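Local atomic coordinates of decapping nuclease RAI1 (Scheffersomyces stipitis, PDB entry 5BTO), a protein that removes NAD caps and other 5'-end structures from RNA using a divalent metal cation, and binds and stimulates the exoribonuclease RAT1. Residues K96-H101 / E105-D110; A123-L128 / L337-A342; F32-D37 / K76-E81; K278-C283 / E312-I317; L68-A73 / G182-A187. One frame throughout, in Å; residues are numbered along the deposited sequence.

Interaction 1: K96-H101 / E105-D110; sequences KYEQEH and EKVNVD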
# COMPACT_ATOMS: atom_id res chain seq x y z
N LYS A 96 4.63 30.76 23.30
CA LYS A 96 5.69 31.57 23.89
C LYS A 96 6.84 31.73 22.90
O LYS A 96 7.39 32.82 22.72
CB LYS A 96 6.16 30.93 25.18
CG LYS A 96 7.23 31.71 25.94
CD LYS A 96 7.57 30.97 27.22
CE LYS A 96 8.64 31.71 28.04
NZ LYS A 96 8.18 33.09 28.42
N TYR A 97 7.21 30.63 22.25
CA TYR A 97 8.25 30.69 21.24
C TYR A 97 7.90 31.63 20.07
O TYR A 97 8.72 32.45 19.64
CB TYR A 97 8.59 29.28 20.72
CG TYR A 97 9.47 29.32 19.49
CD1 TYR A 97 10.84 29.51 19.62
CD2 TYR A 97 8.93 29.20 18.21
CE1 TYR A 97 11.65 29.57 18.51
CE2 TYR A 97 9.75 29.26 17.09
CZ TYR A 97 11.11 29.45 17.26
OH TYR A 97 11.94 29.51 16.17
N GLU A 98 6.68 31.53 19.56
CA GLU A 98 6.29 32.34 18.42
C GLU A 98 6.31 33.83 18.77
O GLU A 98 6.81 34.66 18.01
CB GLU A 98 4.94 31.89 17.86
CG GLU A 98 5.03 30.46 17.33
CD GLU A 98 3.72 29.92 16.77
OE1 GLU A 98 2.65 30.47 17.09
OE2 GLU A 98 3.80 28.92 16.01
N GLN A 99 5.80 34.15 19.96
CA GLN A 99 5.79 35.53 20.46
C GLN A 99 7.18 36.10 20.70
O GLN A 99 7.45 37.27 20.39
CB GLN A 99 5.03 35.57 21.78
CG GLN A 99 3.53 35.37 21.62
CD GLN A 99 2.85 35.10 22.94
OE1 GLN A 99 3.50 34.82 23.94
NE2 GLN A 99 1.52 35.20 22.95
N GLU A 100 8.07 35.30 21.27
CA GLU A 100 9.34 35.83 21.78
C GLU A 100 10.56 35.62 20.90
O GLU A 100 11.54 36.38 20.99
CB GLU A 100 9.59 35.30 23.20
CG GLU A 100 8.51 35.75 24.18
CD GLU A 100 8.64 35.12 25.55
OE1 GLU A 100 9.68 34.48 25.82
OE2 GLU A 100 7.71 35.28 26.36
N HIS A 101 10.51 34.60 20.04
CA HIS A 101 11.68 34.26 19.24
C HIS A 101 11.42 34.13 17.75
O HIS A 101 12.35 34.05 16.96
CB HIS A 101 12.35 33.00 19.80
CG HIS A 101 12.82 33.17 21.21
ND1 HIS A 101 13.90 33.96 21.55
CD2 HIS A 101 12.33 32.69 22.38
CE1 HIS A 101 14.06 33.94 22.86
NE2 HIS A 101 13.13 33.18 23.39
N GLU A 105 5.40 35.45 14.42
CA GLU A 105 4.84 34.67 13.33
C GLU A 105 4.74 33.20 13.74
O GLU A 105 5.47 32.73 14.62
CB GLU A 105 5.66 34.82 12.05
CG GLU A 105 5.92 36.27 11.60
CD GLU A 105 4.73 36.95 10.93
OE1 GLU A 105 3.73 36.26 10.63
OE2 GLU A 105 4.78 38.18 10.71
N LYS A 106 3.83 32.47 13.09
CA LYS A 106 3.67 31.05 13.38
C LYS A 106 4.90 30.28 12.94
O LYS A 106 5.56 30.66 11.97
CB LYS A 106 2.41 30.50 12.71
CG LYS A 106 2.50 30.34 11.20
CD LYS A 106 1.17 29.87 10.59
CE LYS A 106 1.28 29.73 9.08
NZ LYS A 106 -0.04 29.43 8.46
N VAL A 107 5.22 29.20 13.65
CA VAL A 107 6.36 28.37 13.30
C VAL A 107 6.17 27.81 11.89
O VAL A 107 5.05 27.45 11.49
CB VAL A 107 6.56 27.22 14.33
CG1 VAL A 107 5.34 26.31 14.36
CG2 VAL A 107 7.82 26.42 14.03
N ASN A 108 7.26 27.73 11.14
CA ASN A 108 7.20 27.35 9.74
C ASN A 108 7.29 25.84 9.54
O ASN A 108 8.31 25.33 9.09
CB ASN A 108 8.32 28.03 8.95
CG ASN A 108 8.25 27.74 7.47
OD1 ASN A 108 7.16 27.66 6.89
ND2 ASN A 108 9.41 27.55 6.86
N VAL A 109 6.21 25.14 9.89
CA VAL A 109 6.11 23.69 9.67
C VAL A 109 4.73 23.31 9.17
O VAL A 109 3.79 24.11 9.23
CB VAL A 109 6.40 22.88 10.95
CG1 VAL A 109 7.81 23.18 11.48
CG2 VAL A 109 5.35 23.15 12.02
N ASP A 110 4.62 22.08 8.68
CA ASP A 110 3.35 21.54 8.19
C ASP A 110 2.63 20.75 9.27
O ASP A 110 1.39 20.69 9.28
CB ASP A 110 3.61 20.61 7.00
CG ASP A 110 4.28 21.32 5.85
OD1 ASP A 110 3.66 22.26 5.31
OD2 ASP A 110 5.41 20.94 5.47
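The carboxylate of Glu98 is the polar centre here. Its OE2 takes the backbone N-H of Val107, with N to OE2 at 2.8 Å and a nearly straight hydrogen bond of 166°. The donor does not lie in the carboxylate plane: Val107 N comes down from above, 51° out of it. Beyond CG the Glu98 chain is fully extended (chi2 179°), which carries the acid off the last turns of helix 87-101 and lays it alongside the backbone of Lys106 and Val107. Glu98 OE2 sits 3.4 Å from Lys106 CA, and the CG1 methyl of Val107 closes in at 3.5 Å from the same oxygen. Nearer the helix, Glu98 CB rests 3.4 Å from Glu105 O, a carbonyl that is itself hydrogen-bonded by Asn102. The other carboxylate oxygen, OE1, is held by helix 392-400: Arg398 makes a salt bridge to it and Trp397 NE1 a hydrogen bond. Lys106 follows a different course, its amino group going to the carbonyl oxygen of Asp140. Elsewhere on the same helix, Lys96 and Glu100 form a salt bridge one turn apart, with Lys96 NZ to Glu100 OE2 at 3.0 Å and the carboxylate approached on its syn side. For Glu98 the chemistry is that of a buried acid with both oxygens occupied. One backbone amide, one indole N-H and one arginine surround it, so it is probably ionised, and its rotation is fixed by donors from the loop leading to strand 111-114 and from the C-terminal helix.

Interaction 2: A123-L128 / L337-A342; sequences ALPYNL and LKWYGA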
# COMPACT_ATOMS: atom_id res chain seq x y z
N ALA A 123 7.76 2.61 13.53
CA ALA A 123 8.08 1.26 13.98
C ALA A 123 7.00 0.25 13.61
O ALA A 123 7.17 -0.95 13.82
CB ALA A 123 8.29 1.24 15.49
N LEU A 124 5.90 0.74 13.05
CA LEU A 124 4.72 -0.09 12.76
C LEU A 124 4.97 -1.38 11.94
O LEU A 124 4.43 -2.43 12.28
CB LEU A 124 3.61 0.78 12.12
CG LEU A 124 2.26 0.13 11.79
CD1 LEU A 124 1.12 1.16 11.84
CD2 LEU A 124 2.29 -0.56 10.41
N PRO A 125 5.77 -1.30 10.87
CA PRO A 125 5.95 -2.50 10.04
C PRO A 125 6.46 -3.72 10.81
O PRO A 125 6.24 -4.86 10.37
CB PRO A 125 7.01 -2.07 9.02
CG PRO A 125 6.84 -0.59 8.91
CD PRO A 125 6.46 -0.13 10.30
N TYR A 126 7.13 -3.48 11.94
CA TYR A 126 7.74 -4.58 12.70
C TYR A 126 7.06 -4.75 14.05
O TYR A 126 7.55 -5.47 14.93
CB TYR A 126 9.26 -4.38 12.81
CG TYR A 126 9.87 -4.26 11.43
CD1 TYR A 126 9.80 -5.33 10.53
CD2 TYR A 126 10.43 -3.07 10.99
CE1 TYR A 126 10.32 -5.22 9.25
CE2 TYR A 126 10.95 -2.96 9.71
CZ TYR A 126 10.89 -4.03 8.85
OH TYR A 126 11.40 -3.93 7.57
N ASN A 127 5.90 -4.12 14.17
CA ASN A 127 5.09 -4.20 15.38
C ASN A 127 3.61 -4.29 15.03
O ASN A 127 2.79 -3.48 15.47
CB ASN A 127 5.36 -2.98 16.26
CG ASN A 127 6.73 -3.04 16.90
OD1 ASN A 127 6.92 -3.76 17.88
ND2 ASN A 127 7.70 -2.35 16.32
N LEU A 128 3.27 -5.30 14.24
CA LEU A 128 1.94 -5.36 13.63
C LEU A 128 0.82 -5.74 14.60
O LEU A 128 -0.35 -5.74 14.22
CB LEU A 128 1.93 -6.29 12.41
CG LEU A 128 2.83 -5.84 11.26
CD1 LEU A 128 3.05 -6.97 10.25
CD2 LEU A 128 2.26 -4.61 10.58
N LEU A 337 11.81 3.57 7.45
CA LEU A 337 11.85 4.99 7.11
C LEU A 337 11.07 5.30 5.82
O LEU A 337 10.41 6.34 5.72
CB LEU A 337 13.29 5.50 6.99
CG LEU A 337 13.46 7.01 6.93
CD1 LEU A 337 12.89 7.67 8.19
CD2 LEU A 337 14.95 7.36 6.77
N LYS A 338 11.14 4.40 4.85
CA LYS A 338 10.35 4.56 3.62
C LYS A 338 8.85 4.45 3.89
O LYS A 338 8.05 5.18 3.29
CB LYS A 338 10.79 3.54 2.56
CG LYS A 338 12.19 3.76 2.00
CD LYS A 338 12.59 2.61 1.09
CE LYS A 338 14.04 2.68 0.69
NZ LYS A 338 14.48 1.47 -0.07
N TRP A 339 8.45 3.53 4.78
CA TRP A 339 7.05 3.47 5.20
C TRP A 339 6.63 4.78 5.89
O TRP A 339 5.57 5.35 5.61
CB TRP A 339 6.82 2.27 6.14
CG TRP A 339 5.64 2.42 7.06
CD1 TRP A 339 5.67 2.69 8.40
CD2 TRP A 339 4.26 2.33 6.70
NE1 TRP A 339 4.39 2.75 8.90
CE2 TRP A 339 3.50 2.53 7.88
CE3 TRP A 339 3.58 2.08 5.50
CZ2 TRP A 339 2.11 2.51 7.90
CZ3 TRP A 339 2.19 2.04 5.51
CH2 TRP A 339 1.47 2.26 6.71
N TYR A 340 7.45 5.26 6.80
CA TYR A 340 7.11 6.46 7.53
C TYR A 340 6.95 7.64 6.56
O TYR A 340 6.02 8.44 6.68
CB TYR A 340 8.22 6.74 8.55
CG TYR A 340 8.04 8.00 9.35
CD1 TYR A 340 6.96 8.17 10.21
CD2 TYR A 340 8.98 9.02 9.28
CE1 TYR A 340 6.80 9.33 10.96
CE2 TYR A 340 8.84 10.18 10.02
CZ TYR A 340 7.75 10.32 10.85
OH TYR A 340 7.62 11.47 11.60
N GLY A 341 7.85 7.73 5.58
CA GLY A 341 7.76 8.79 4.59
C GLY A 341 6.46 8.68 3.80
O GLY A 341 5.84 9.68 3.47
N ALA A 342 6.04 7.45 3.52
CA ALA A 342 4.79 7.25 2.78
C ALA A 342 3.59 7.72 3.59
O ALA A 342 2.66 8.35 3.04
CB ALA A 342 4.62 5.75 2.37
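Trp339 lays the pyrrole side of its indole against the ring of Pro125, where Pro125 CD and CG each come within 3.5 Å of Trp339 CD1. The proline meets the indole at a slant. Further along the same indole, Leu124 takes over: its CB is 3.9 Å from Trp339 NE1, and its CD2 methyl lies 4.0 Å from Trp339 CZ2. Leu124 gets that branch onto the benzene half because CG is anti to the backbone N (chi1 -177°). The indole N-H has a weak hydrogen bond to the carbonyl of Leu121, and the ring of Phe371 meets Trp339 edge-to-face. Behind the leucine and proline the chain is tied into a compact turn. Ala123 O accepts Asn127 ND2 at 2.9 Å in a nearly straight bond (171°), and Tyr126 N reaches that oxygen at 3.2 Å from the opposite face of the carbonyl plane. A proline ring and a leucine branch thus line up along one tryptophan in a buried apolar contact. Away from the substrate and metal sites, it packs the short 3-10 turn 124-125, which follows helix 115-123, on the side of helix 333-350 within the RAI1-type PD-(D/E)XK nuclease fold.

Interaction 3: F32-D37 / K76-E81; sequences FARDID and KKIPEE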
# COMPACT_ATOMS: atom_id res chain seq x y z
N PHE A 32 10.60 22.74 27.15
CA PHE A 32 9.84 22.97 28.36
C PHE A 32 10.00 21.78 29.29
O PHE A 32 10.62 20.79 28.91
CB PHE A 32 8.36 23.32 28.07
CG PHE A 32 7.56 22.22 27.42
CD1 PHE A 32 7.61 22.01 26.04
CD2 PHE A 32 6.70 21.43 28.17
CE1 PHE A 32 6.84 21.01 25.44
CE2 PHE A 32 5.92 20.43 27.58
CZ PHE A 32 5.99 20.22 26.22
N ALA A 33 9.51 21.89 30.52
CA ALA A 33 9.69 20.80 31.46
C ALA A 33 8.48 20.60 32.36
O ALA A 33 7.63 21.48 32.48
CB ALA A 33 10.96 21.04 32.32
N ARG A 34 8.38 19.42 32.96
CA ARG A 34 7.43 19.19 34.03
C ARG A 34 8.27 18.98 35.29
O ARG A 34 9.22 18.20 35.27
CB ARG A 34 6.57 17.97 33.73
CG ARG A 34 5.44 17.73 34.73
CD ARG A 34 4.51 16.61 34.27
NE ARG A 34 5.13 15.29 34.39
CZ ARG A 34 4.67 14.19 33.81
NH1 ARG A 34 3.58 14.23 33.05
NH2 ARG A 34 5.30 13.04 33.99
N ASP A 35 7.95 19.69 36.37
CA ASP A 35 8.77 19.60 37.57
C ASP A 35 8.33 18.48 38.51
O ASP A 35 7.40 17.72 38.19
CB ASP A 35 8.89 20.95 38.31
CG ASP A 35 7.57 21.41 38.92
OD1 ASP A 35 6.65 20.59 39.11
OD2 ASP A 35 7.46 22.62 39.22
N ILE A 36 9.00 18.38 39.65
CA ILE A 36 8.75 17.32 40.61
C ILE A 36 7.33 17.37 41.15
O ILE A 36 6.76 16.34 41.52
CB ILE A 36 9.74 17.40 41.78
CG1 ILE A 36 9.55 16.21 42.73
CG2 ILE A 36 9.58 18.71 42.54
CD1 ILE A 36 9.81 14.88 42.08
N ASP A 37 6.75 18.57 41.19
CA ASP A 37 5.38 18.74 41.66
C ASP A 37 4.36 18.57 40.54
O ASP A 37 3.16 18.67 40.77
CB ASP A 37 5.22 20.11 42.33
CG ASP A 37 5.92 20.19 43.68
OD1 ASP A 37 5.95 19.16 44.39
OD2 ASP A 37 6.45 21.27 44.02
N LYS A 76 7.91 7.51 43.42
CA LYS A 76 6.84 8.49 43.27
C LYS A 76 6.34 8.48 41.84
O LYS A 76 6.91 9.12 40.96
CB LYS A 76 7.32 9.88 43.67
CG LYS A 76 6.26 10.96 43.59
CD LYS A 76 6.51 12.06 44.61
CE LYS A 76 7.89 12.67 44.46
NZ LYS A 76 8.18 13.64 45.55
N LYS A 77 5.27 7.72 41.61
CA LYS A 77 4.78 7.44 40.27
C LYS A 77 3.54 8.27 39.97
O LYS A 77 2.54 8.19 40.67
CB LYS A 77 4.46 5.94 40.14
CG LYS A 77 3.93 5.51 38.78
CD LYS A 77 3.61 4.01 38.79
CE LYS A 77 2.86 3.59 37.54
NZ LYS A 77 3.67 3.76 36.31
N ILE A 78 3.62 9.08 38.92
CA ILE A 78 2.51 9.92 38.51
C ILE A 78 1.39 9.05 37.95
O ILE A 78 1.65 8.12 37.19
CB ILE A 78 2.98 10.96 37.47
CG1 ILE A 78 1.92 12.05 37.26
CG2 ILE A 78 3.35 10.28 36.16
CD1 ILE A 78 2.39 13.18 36.37
N PRO A 79 0.14 9.35 38.33
CA PRO A 79 -1.02 8.57 37.86
C PRO A 79 -1.09 8.57 36.34
O PRO A 79 -1.08 9.64 35.73
CB PRO A 79 -2.21 9.31 38.46
CG PRO A 79 -1.66 10.03 39.65
CD PRO A 79 -0.27 10.42 39.26
N GLU A 80 -1.17 7.39 35.74
CA GLU A 80 -1.06 7.26 34.29
C GLU A 80 -2.12 8.06 33.52
O GLU A 80 -1.93 8.38 32.35
CB GLU A 80 -1.08 5.78 33.87
CG GLU A 80 -0.55 5.52 32.47
CD GLU A 80 0.91 5.91 32.28
OE1 GLU A 80 1.54 6.37 33.26
OE2 GLU A 80 1.42 5.77 31.15
N GLU A 81 -3.22 8.39 34.19
CA GLU A 81 -4.26 9.22 33.59
C GLU A 81 -3.93 10.71 33.74
O GLU A 81 -4.69 11.57 33.29
CB GLU A 81 -5.62 8.90 34.19
CG GLU A 81 -5.64 8.80 35.70
CD GLU A 81 -6.73 7.87 36.19
OE1 GLU A 81 -7.33 7.16 35.35
OE2 GLU A 81 -6.98 7.84 37.42
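Arg34, the last residue of strand 27-34, aims its side chain at Ile78 and meets it with the guanidinium. From CB the chain runs straight out through CG and CD, then bends at chi3 (73°), and this turns the flat head broadside to the isoleucine. At NE the group is hydrogen-bonded to the carbonyl oxygen of Tyr214, while Ile78 CD1 stands 4.0 Å from that nitrogen. The central carbon, CZ, has the same methyl 3.6 Å away; Ile78 CD1 sits over the middle of one guanidinium face. At the tip, Arg34 NH1 bonds to Asn83 and NH2 makes a weak bond to Asn213 O, with Ile78 CG2 4.0 Å from NH2. Three oxygens, one of them only weakly bound, thus hold the guanidinium in its rotation. A second, looser touch lies nearer the surface, where Ile36 CD1 comes to 3.8 Å from Lys76 CE and the two side chains run at about a right angle. Substrate-binding Glu235 has its side chain about 7 Å from that of Arg34. In the fold, the contact pins the loop before helix 87-101 to the end of strand 27-34, with Gln216 of the neighbouring strand 216-225 and Phe40 of strand 40-41 also touching Arg34.

Interaction 4: K278-C283 / E312-I317; sequences KTWAQC and EIPLLI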
# COMPACT_ATOMS: atom_id res chain seq x y z
N LYS A 278 13.15 0.24 18.54
CA LYS A 278 12.32 1.36 19.01
C LYS A 278 13.18 2.53 19.51
O LYS A 278 12.86 3.68 19.26
CB LYS A 278 11.33 0.91 20.08
CG LYS A 278 10.12 0.16 19.50
CD LYS A 278 9.06 -0.13 20.56
CE LYS A 278 7.90 -0.97 20.01
NZ LYS A 278 8.18 -2.44 20.05
N THR A 279 14.26 2.22 20.22
CA THR A 279 15.16 3.27 20.67
C THR A 279 15.80 4.00 19.48
O THR A 279 15.91 5.22 19.48
CB THR A 279 16.25 2.71 21.60
OG1 THR A 279 15.63 2.22 22.79
CG2 THR A 279 17.29 3.81 21.97
N TRP A 280 16.25 3.25 18.48
CA TRP A 280 16.78 3.88 17.27
C TRP A 280 15.72 4.83 16.67
O TRP A 280 16.02 5.98 16.31
CB TRP A 280 17.19 2.83 16.22
CG TRP A 280 17.46 3.51 14.92
CD1 TRP A 280 18.59 4.20 14.56
CD2 TRP A 280 16.54 3.66 13.82
NE1 TRP A 280 18.44 4.74 13.31
CE2 TRP A 280 17.20 4.43 12.83
CE3 TRP A 280 15.24 3.20 13.58
CZ2 TRP A 280 16.59 4.74 11.62
CZ3 TRP A 280 14.64 3.52 12.37
CH2 TRP A 280 15.32 4.28 11.41
N ALA A 281 14.49 4.35 16.57
CA ALA A 281 13.44 5.17 15.95
C ALA A 281 13.26 6.47 16.71
O ALA A 281 13.19 7.54 16.10
CB ALA A 281 12.12 4.39 15.87
N GLN A 282 13.17 6.39 18.04
CA GLN A 282 12.98 7.56 18.89
C GLN A 282 14.12 8.56 18.74
O GLN A 282 13.90 9.77 18.60
CB GLN A 282 12.93 7.15 20.36
CG GLN A 282 11.70 6.38 20.76
CD GLN A 282 11.75 5.97 22.21
OE1 GLN A 282 12.52 6.52 23.01
NE2 GLN A 282 10.93 4.99 22.58
N CYS A 283 15.34 8.04 18.77
CA CYS A 283 16.52 8.89 18.72
C CYS A 283 16.74 9.48 17.34
O CYS A 283 17.10 10.65 17.21
CB CYS A 283 17.75 8.12 19.19
SG CYS A 283 17.67 7.77 20.96
N GLU A 312 24.90 3.88 14.27
CA GLU A 312 25.45 2.54 14.10
C GLU A 312 24.42 1.44 14.37
O GLU A 312 24.66 0.27 14.07
CB GLU A 312 26.71 2.32 14.96
CG GLU A 312 26.44 2.01 16.43
CD GLU A 312 27.73 1.98 17.26
OE1 GLU A 312 28.75 1.45 16.77
OE2 GLU A 312 27.71 2.49 18.41
N ILE A 313 23.25 1.82 14.89
CA ILE A 313 22.27 0.81 15.26
C ILE A 313 21.67 0.04 14.07
O ILE A 313 21.52 -1.18 14.13
CB ILE A 313 21.14 1.37 16.17
CG1 ILE A 313 21.72 1.80 17.52
CG2 ILE A 313 20.04 0.32 16.37
CD1 ILE A 313 20.73 2.54 18.43
N PRO A 314 21.34 0.74 12.97
CA PRO A 314 20.74 -0.01 11.86
C PRO A 314 21.62 -1.16 11.36
O PRO A 314 21.10 -2.23 11.04
CB PRO A 314 20.56 1.06 10.77
CG PRO A 314 20.32 2.32 11.57
CD PRO A 314 21.29 2.20 12.74
N LEU A 315 22.94 -0.96 11.33
CA LEU A 315 23.84 -2.01 10.86
C LEU A 315 23.97 -3.14 11.89
O LEU A 315 24.06 -4.32 11.53
CB LEU A 315 25.21 -1.43 10.50
CG LEU A 315 26.21 -2.42 9.93
CD1 LEU A 315 25.70 -3.09 8.65
CD2 LEU A 315 27.54 -1.71 9.68
N LEU A 316 23.97 -2.79 13.18
CA LEU A 316 23.94 -3.83 14.21
C LEU A 316 22.73 -4.75 14.03
O LEU A 316 22.84 -5.97 14.12
CB LEU A 316 23.91 -3.23 15.61
CG LEU A 316 25.22 -2.66 16.15
CD1 LEU A 316 24.98 -2.08 17.53
CD2 LEU A 316 26.27 -3.77 16.21
N ILE A 317 21.57 -4.15 13.78
CA ILE A 317 20.36 -4.93 13.57
C ILE A 317 20.45 -5.78 12.30
O ILE A 317 20.13 -6.98 12.30
CB ILE A 317 19.13 -4.01 13.55
CG1 ILE A 317 18.85 -3.47 14.96
CG2 ILE A 317 17.89 -4.73 13.03
CD1 ILE A 317 17.76 -2.43 15.01
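One face of the Trp280 indole is topped by Pro314, whose CG stands 3.5 Å from Trp280 NE1. The neighbouring CD of Pro314 is 3.8 Å from Trp280 CD1, so the proline sits on the five-membered half of the indole, and the two side chains run at about a right angle. Ile313 approaches the same half obliquely, with its CB 4.1 Å from Trp280 CD1. Phe284, one turn further along the tryptophan's own helix, also meets the indole, its plane inclined by about 25°. At the root of the side chain, Trp280 CB is held by two branches of Ile313: CG2 at 3.8 Å and CD1 at 4.2 Å. The indole stands out from its helix with CG anti to the backbone N (chi1 169°), which leaves CB and the ring both available to the first turn of helix 313-318. No hydrogen bond links the two segments; the join is apolar, with Ile313 and Trp280 buried and Pro314 at the margin. Other side chains of helix 266-286 serve the active site and the sheet. Gln282, which binds substrate, hydrogen-bonds through OE1 to Lys258, another substrate ligand, and touches the metal-binding Glu256. Thr279 bonds to Tyr293. Helix 266-286 is the crossover helix of a beta-alpha-beta unit joining the parallel strands 254-261 and 290-296, as in the PD-(D/E)XK nuclease fold, with its tryptophan packed against the short helix that follows strand 302-309.

Interaction 5: L68-A73 / G182-A187; sequences LQAGYA and GYKFEA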
# COMPACT_ATOMS: atom_id res chain seq x y z
N LEU A 68 19.21 -1.99 40.89
CA LEU A 68 18.26 -1.12 40.21
C LEU A 68 16.82 -1.27 40.69
O LEU A 68 15.94 -0.54 40.24
CB LEU A 68 18.33 -1.29 38.69
CG LEU A 68 19.64 -0.87 38.03
CD1 LEU A 68 19.60 -1.17 36.55
CD2 LEU A 68 19.93 0.60 38.28
N GLN A 69 16.56 -2.21 41.59
CA GLN A 69 15.24 -2.26 42.21
C GLN A 69 15.27 -1.66 43.61
O GLN A 69 14.26 -1.64 44.31
CB GLN A 69 14.67 -3.69 42.24
CG GLN A 69 15.40 -4.63 43.19
CD GLN A 69 14.61 -5.90 43.45
OE1 GLN A 69 13.39 -5.87 43.55
NE2 GLN A 69 15.31 -7.03 43.55
N ALA A 70 16.44 -1.16 44.02
CA ALA A 70 16.58 -0.57 45.35
C ALA A 70 15.83 0.75 45.45
O ALA A 70 15.85 1.57 44.52
CB ALA A 70 18.05 -0.38 45.69
N GLY A 71 15.18 0.97 46.58
CA GLY A 71 14.40 2.18 46.79
C GLY A 71 13.03 2.11 46.15
O GLY A 71 12.29 3.09 46.14
N TYR A 72 12.69 0.95 45.60
CA TYR A 72 11.43 0.78 44.89
C TYR A 72 10.23 1.22 45.73
O TYR A 72 9.25 1.76 45.20
CB TYR A 72 11.25 -0.66 44.43
CG TYR A 72 9.87 -0.96 43.90
CD1 TYR A 72 9.46 -0.49 42.66
CD2 TYR A 72 8.97 -1.73 44.64
CE1 TYR A 72 8.19 -0.76 42.18
CE2 TYR A 72 7.70 -2.00 44.16
CZ TYR A 72 7.32 -1.51 42.93
OH TYR A 72 6.06 -1.79 42.45
N ALA A 73 10.32 0.98 47.03
CA ALA A 73 9.22 1.25 47.96
C ALA A 73 8.76 2.70 47.93
O ALA A 73 7.60 2.99 48.25
CB ALA A 73 9.63 0.85 49.37
N GLY A 182 14.09 1.32 35.17
CA GLY A 182 14.49 2.27 34.15
C GLY A 182 14.68 3.66 34.73
O GLY A 182 15.68 4.33 34.46
N TYR A 183 13.72 4.08 35.55
CA TYR A 183 13.82 5.36 36.24
C TYR A 183 14.96 5.35 37.26
O TYR A 183 15.63 6.37 37.45
CB TYR A 183 12.49 5.72 36.92
CG TYR A 183 11.34 5.88 35.95
CD1 TYR A 183 11.21 7.03 35.18
CD2 TYR A 183 10.38 4.89 35.80
CE1 TYR A 183 10.16 7.18 34.29
CE2 TYR A 183 9.33 5.03 34.91
CZ TYR A 183 9.22 6.18 34.16
OH TYR A 183 8.18 6.34 33.28
N LYS A 184 15.17 4.22 37.92
CA LYS A 184 16.26 4.10 38.89
C LYS A 184 17.60 4.26 38.18
O LYS A 184 18.50 4.94 38.68
CB LYS A 184 16.19 2.75 39.62
CG LYS A 184 17.33 2.50 40.61
CD LYS A 184 17.29 3.45 41.80
CE LYS A 184 18.29 3.04 42.88
NZ LYS A 184 18.10 3.78 44.16
N PHE A 185 17.73 3.63 37.02
CA PHE A 185 18.96 3.73 36.25
C PHE A 185 19.24 5.19 35.92
O PHE A 185 20.36 5.66 36.07
CB PHE A 185 18.88 2.89 34.98
CG PHE A 185 20.12 2.94 34.14
CD1 PHE A 185 21.34 2.53 34.66
CD2 PHE A 185 20.07 3.40 32.83
CE1 PHE A 185 22.50 2.57 33.88
CE2 PHE A 185 21.22 3.44 32.05
CZ PHE A 185 22.44 3.03 32.58
N GLU A 186 18.22 5.92 35.48
CA GLU A 186 18.42 7.33 35.16
C GLU A 186 18.93 8.07 36.39
O GLU A 186 19.85 8.89 36.30
CB GLU A 186 17.13 7.97 34.66
CG GLU A 186 16.63 7.40 33.35
CD GLU A 186 15.47 8.20 32.79
OE1 GLU A 186 14.31 7.74 32.91
OE2 GLU A 186 15.73 9.28 32.23
N ALA A 187 18.33 7.78 37.54
CA ALA A 187 18.67 8.46 38.78
C ALA A 187 20.12 8.23 39.19
O ALA A 187 20.81 9.17 39.58
CB ALA A 187 17.72 8.03 39.89
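A type II beta turn from Gln69 to Tyr72 leans on helix 169-188, the helix that supplies metal-binding Glu186, and Lys184 of that helix reaches along the turn. The lysine bends at chi2 (67°), and its amino group makes a weak hydrogen bond to the carbonyl of Ala70, Lys184 NZ to Ala70 O being 3.2 Å. Gly71 takes the turn's third position with a positive phi of 80°. On the way out, the lysine's methylenes press on a different carbonyl: both CB and CG lie 3.4 Å from Leu68 O, a buried oxygen with no hydrogen-bond partner in the model. Leu68 itself reaches over the helix backbone, placing CD2 3.9 Å from Phe185 CA and 4.2 Å from Phe185 CB. That methyl lies at the edge of the phenyl ring, close to its plane. Phe185 precedes Glu186 in the chain, and its side chain is about 4 Å from that of Leu257, another metal-binding residue, so the phenyl links this contact to the neighbourhood of the metal site. Leu68 also rests on Ser181 and Ile188 of the same helix. The turn and Leu68 therefore lie against one side of helix 169-188, which itself packs through Phe185 on Val292 of strand 290-296 in the smaller mixed sheet.

How the interactions relate
From the N terminus, interaction 3 comes first, closing the loop between the end of strand 27-34 and residues 76-81. Interaction 5 starts inside that loop, at 68-73, and ends on helix 169-188, so the two cross. Interaction 1 is a short closure around the end of helix 87-101, lying wholly within the span of interaction 5. Interaction 2 opens at 123-128, still inside that span, and closes on helix 333-350, crossing interaction 5. Interaction 4 sits within the span of interaction 2, joining helices 266-286 and 313-318; these two touch through Asn127 OD1 and Lys278 NZ at 2.8 Å, probably a hydrogen bond. Interactions 3 and 5 lie across the chain's centre from interaction 2.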